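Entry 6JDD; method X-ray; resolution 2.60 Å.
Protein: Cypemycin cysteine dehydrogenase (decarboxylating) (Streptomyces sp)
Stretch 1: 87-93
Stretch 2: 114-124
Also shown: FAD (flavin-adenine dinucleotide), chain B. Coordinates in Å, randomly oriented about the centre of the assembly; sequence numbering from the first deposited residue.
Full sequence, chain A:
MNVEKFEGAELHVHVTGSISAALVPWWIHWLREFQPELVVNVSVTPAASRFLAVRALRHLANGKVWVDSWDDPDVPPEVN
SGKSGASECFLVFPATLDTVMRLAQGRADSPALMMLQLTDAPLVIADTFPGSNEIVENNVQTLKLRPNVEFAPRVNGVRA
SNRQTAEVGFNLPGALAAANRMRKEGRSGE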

# COMPACT_ATOMS: atom_id res chain seq x y z
N SER A 87 -29.61 -22.81 15.54
CA SER A 87 -30.74 -22.14 14.83
C SER A 87 -31.77 -23.19 14.39
O SER A 87 -31.37 -24.24 13.82
CB SER A 87 -30.32 -21.32 13.64
OG SER A 87 -29.32 -20.41 13.99
N GLU A 88 -33.04 -22.88 14.62
CA GLU A 88 -34.19 -23.75 14.29
C GLU A 88 -34.96 -23.18 13.09
O GLU A 88 -35.86 -23.86 12.56
CB GLU A 88 -35.12 -23.85 15.50
CG GLU A 88 -34.47 -24.63 16.64
CD GLU A 88 -35.32 -24.68 17.89
OE1 GLU A 88 -36.48 -25.09 17.73
OE2 GLU A 88 -34.84 -24.26 18.98
N CYS A 89 -34.66 -21.96 12.67
CA CYS A 89 -35.14 -21.49 11.36
C CYS A 89 -34.13 -20.50 10.77
O CYS A 89 -33.19 -20.12 11.47
CB CYS A 89 -36.55 -20.93 11.49
SG CYS A 89 -36.58 -19.28 12.23
N PHE A 90 -34.31 -20.15 9.51
CA PHE A 90 -33.40 -19.28 8.73
C PHE A 90 -34.26 -18.26 7.99
O PHE A 90 -35.14 -18.65 7.26
CB PHE A 90 -32.58 -20.10 7.75
CG PHE A 90 -31.60 -21.02 8.41
CD1 PHE A 90 -32.01 -22.23 8.94
CD2 PHE A 90 -30.28 -20.66 8.54
CE1 PHE A 90 -31.11 -23.07 9.57
CE2 PHE A 90 -29.37 -21.51 9.15
CZ PHE A 90 -29.79 -22.71 9.66
N LEU A 91 -34.04 -16.99 8.28
CA LEU A 91 -34.82 -15.89 7.67
C LEU A 91 -33.85 -15.13 6.78
O LEU A 91 -32.86 -14.65 7.29
CB LEU A 91 -35.44 -14.98 8.74
CG LEU A 91 -36.10 -15.70 9.91
CD1 LEU A 91 -36.49 -14.72 11.01
CD2 LEU A 91 -37.33 -16.48 9.46
N VAL A 92 -34.14 -15.04 5.49
CA VAL A 92 -33.38 -14.18 4.55
C VAL A 92 -34.08 -12.82 4.50
O VAL A 92 -35.13 -12.70 3.91
CB VAL A 92 -33.24 -14.86 3.18
CG1 VAL A 92 -32.29 -14.10 2.27
CG2 VAL A 92 -32.76 -16.30 3.34
N PHE A 93 -33.48 -11.84 5.16
CA PHE A 93 -34.17 -10.61 5.62
C PHE A 93 -33.20 -9.44 5.50
O PHE A 93 -32.28 -9.35 6.30
CB PHE A 93 -34.62 -10.78 7.07
CG PHE A 93 -35.43 -9.63 7.60
CD1 PHE A 93 -36.69 -9.35 7.09
CD2 PHE A 93 -34.93 -8.82 8.59
CE1 PHE A 93 -37.43 -8.29 7.56
CE2 PHE A 93 -35.67 -7.75 9.07
CZ PHE A 93 -36.92 -7.48 8.55
N MET A 114 -24.11 -22.18 1.09
CA MET A 114 -23.88 -23.61 1.39
C MET A 114 -24.88 -24.00 2.49
O MET A 114 -25.59 -24.97 2.34
CB MET A 114 -22.43 -23.86 1.82
CG MET A 114 -22.12 -25.30 2.22
SD MET A 114 -22.11 -26.37 0.79
CE MET A 114 -20.44 -26.11 0.20
N MET A 115 -24.91 -23.19 3.55
CA MET A 115 -25.74 -23.41 4.75
C MET A 115 -27.21 -23.54 4.33
O MET A 115 -27.84 -24.50 4.72
CB MET A 115 -25.51 -22.24 5.68
CG MET A 115 -26.25 -22.34 6.99
SD MET A 115 -25.97 -20.87 7.98
CE MET A 115 -26.87 -19.63 7.07
N LEU A 116 -27.71 -22.60 3.53
CA LEU A 116 -29.12 -22.56 3.13
C LEU A 116 -29.42 -23.75 2.19
O LEU A 116 -30.53 -24.25 2.22
CB LEU A 116 -29.45 -21.21 2.50
CG LEU A 116 -29.43 -20.02 3.45
CD1 LEU A 116 -29.79 -18.74 2.75
CD2 LEU A 116 -30.36 -20.22 4.62
N GLN A 117 -28.46 -24.17 1.35
CA GLN A 117 -28.64 -25.38 0.52
C GLN A 117 -28.79 -26.61 1.42
O GLN A 117 -29.57 -27.50 1.06
CB GLN A 117 -27.47 -25.62 -0.45
CG GLN A 117 -27.32 -24.61 -1.62
CD GLN A 117 -28.53 -24.40 -2.49
OE1 GLN A 117 -29.41 -25.27 -2.58
NE2 GLN A 117 -28.58 -23.25 -3.15
N LEU A 118 -28.08 -26.71 2.54
CA LEU A 118 -27.98 -27.99 3.27
C LEU A 118 -29.02 -28.07 4.39
O LEU A 118 -29.33 -29.17 4.86
CB LEU A 118 -26.55 -28.18 3.80
CG LEU A 118 -25.44 -28.26 2.75
CD1 LEU A 118 -24.12 -28.46 3.43
CD2 LEU A 118 -25.68 -29.38 1.80
N THR A 119 -29.57 -26.95 4.81
CA THR A 119 -30.49 -27.00 5.97
C THR A 119 -31.76 -27.75 5.56
O THR A 119 -32.19 -27.64 4.39
CB THR A 119 -30.76 -25.61 6.55
OG1 THR A 119 -31.53 -25.77 7.74
CG2 THR A 119 -31.51 -24.73 5.58
N ASP A 120 -32.34 -28.46 6.53
CA ASP A 120 -33.72 -29.01 6.49
C ASP A 120 -34.68 -28.11 7.27
O ASP A 120 -35.88 -28.36 7.18
CB ASP A 120 -33.79 -30.41 7.12
CG ASP A 120 -32.98 -31.40 6.30
OD1 ASP A 120 -33.07 -31.35 5.02
OD2 ASP A 120 -32.20 -32.16 6.94
N ALA A 121 -34.17 -27.17 8.06
CA ALA A 121 -35.02 -26.31 8.92
C ALA A 121 -35.87 -25.40 8.04
O ALA A 121 -35.56 -25.15 6.87
CB ALA A 121 -34.16 -25.51 9.88
N PRO A 122 -36.97 -24.86 8.59
CA PRO A 122 -37.75 -23.84 7.90
C PRO A 122 -36.87 -22.67 7.43
O PRO A 122 -36.11 -22.16 8.18
CB PRO A 122 -38.74 -23.37 8.96
CG PRO A 122 -38.83 -24.51 9.95
CD PRO A 122 -37.48 -25.18 9.93
N LEU A 123 -37.00 -22.32 6.17
CA LEU A 123 -36.24 -21.26 5.48
C LEU A 123 -37.26 -20.28 4.94
O LEU A 123 -37.96 -20.65 4.04
CB LEU A 123 -35.46 -21.88 4.33
CG LEU A 123 -34.26 -21.07 3.83
CD1 LEU A 123 -33.35 -21.94 3.02
CD2 LEU A 123 -34.70 -19.88 3.00
N VAL A 124 -37.31 -19.08 5.47
CA VAL A 124 -38.29 -18.05 5.05
C VAL A 124 -37.56 -16.92 4.34
O VAL A 124 -36.56 -16.46 4.82
CB VAL A 124 -39.10 -17.51 6.22
CG1 VAL A 124 -40.22 -16.62 5.74
CG2 VAL A 124 -39.63 -18.64 7.08
PA FAD B . -13.84 -20.71 -7.34
O1A FAD B . -13.22 -20.32 -8.65
O2A FAD B . -13.05 -20.51 -6.09
O5B FAD B . -15.27 -20.00 -7.20
C5B FAD B . -15.33 -18.71 -6.54
C4B FAD B . -16.57 -17.98 -7.00
O4B FAD B . -16.20 -16.63 -7.41
C3B FAD B . -17.31 -18.59 -8.20
O3B FAD B . -18.71 -18.43 -8.07
C2B FAD B . -16.75 -17.78 -9.38
O2B FAD B . -17.63 -17.76 -10.48
C1B FAD B . -16.60 -16.41 -8.74
N9A FAD B . -15.60 -15.57 -9.38
C8A FAD B . -15.23 -15.57 -10.70
N7A FAD B . -14.29 -14.69 -10.96
C5A FAD B . -14.03 -14.08 -9.74
C6A FAD B . -13.13 -13.06 -9.35
N6A FAD B . -12.30 -12.45 -10.19
N1A FAD B . -13.14 -12.70 -8.05
C2A FAD B . -13.98 -13.32 -7.21
N3A FAD B . -14.86 -14.28 -7.46
C4A FAD B . -14.83 -14.62 -8.76
N1 FAD B . -17.44 -27.16 -0.91
C2 FAD B . -17.75 -28.36 -1.44
O2 FAD B . -18.51 -28.46 -2.41
N3 FAD B . -17.24 -29.52 -0.94
C4 FAD B . -16.39 -29.53 0.13
O4 FAD B . -15.95 -30.60 0.55
C4X FAD B . -16.04 -28.30 0.71
N5 FAD B . -15.22 -28.29 1.73
C5X FAD B . -14.90 -27.08 2.28
C6 FAD B . -14.03 -27.05 3.38
C7 FAD B . -13.66 -25.87 3.98
C7M FAD B . -12.72 -25.88 5.15
C8 FAD B . -14.18 -24.65 3.48
C8M FAD B . -13.79 -23.34 4.11
C9 FAD B . -15.04 -24.66 2.40
C9A FAD B . -15.42 -25.86 1.78
N10 FAD B . -16.28 -25.91 0.69
C10 FAD B . -16.62 -27.12 0.12
C1' FAD B . -16.84 -24.66 0.14
C2' FAD B . -16.11 -24.22 -1.11
O2' FAD B . -14.77 -23.85 -0.79
C3' FAD B . -16.81 -23.02 -1.76
O3' FAD B . -18.07 -23.44 -2.28
C4' FAD B . -16.00 -22.36 -2.88
O4' FAD B . -16.72 -21.25 -3.40
C5' FAD B . -15.67 -23.32 -4.00
O5' FAD B . -15.07 -22.59 -5.10
P FAD B . -14.41 -23.40 -6.32
O1P FAD B . -15.40 -24.42 -6.79
O2P FAD B . -13.05 -23.85 -5.90
O3P FAD B . -14.27 -22.25 -7.43

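The contact is built around Phe90, whose buried ring reaches from the strand of the first stretch into the pocket formed by the helix 114-118 and the turn that follows it. With chi1 in the m well, the ring meets several side chains at once. Phe90 CE2 lies 3.7 Å from Met115 SD, an oblique sulfur-aromatic approach, and Phe90 CB, at the base of the side chain, is 3.8 Å from Leu116 CD2. The methyl group CG2 of Thr119 lies over one face of the ring, while Ala121 CB sits at the edge, 3.9 Å from Phe90 CE1; a side chain as small as alanine fits this position close to the backbone.

Val92 extends the same apolar layer. Its CG2 is 3.9 Å from Leu116 CD1 and 4.1 Å from Leu123 CD2, so the branched leucines fill the space between strand and helix. Leu91 and Val124 point to the other face of the sheet, where Leu91 CD2 packs 3.8 Å from Val124 CB.

Between these two layers of side chains the backbones pair as parallel strands, Phe90 with Leu123 and Leu91 with Val124. Phe90 N donates to Pro122 O (3.0 Å), Val124 N to Phe90 O (2.8 Å) and Val92 N to Val124 O (2.9 Å). These bonds satisfy main-chain polar groups within a largely buried interface. Pro122, which has no amide hydrogen, supplies its carbonyl to Phe90 N, while its ring packs against the chain, Pro122 CB lying 4.1 Å from Cys89 CB. Leu123 CA adds a CA-H...O contact to Phe90 O at 3.3 Å.

Toward the polar edge, Thr119, the first residue to leave helical geometry, uses its OG1 to accept a hydrogen bond from Ala121 N (3.0 Å), bracing the turn that leads into the strand. Glu88 contributes mainly through its backbone, with Glu88 O 3.4 Å from Pro122 CD, while its carboxylate is hydrogen-bonded elsewhere in the structure. Together the stretches bury 517 Å².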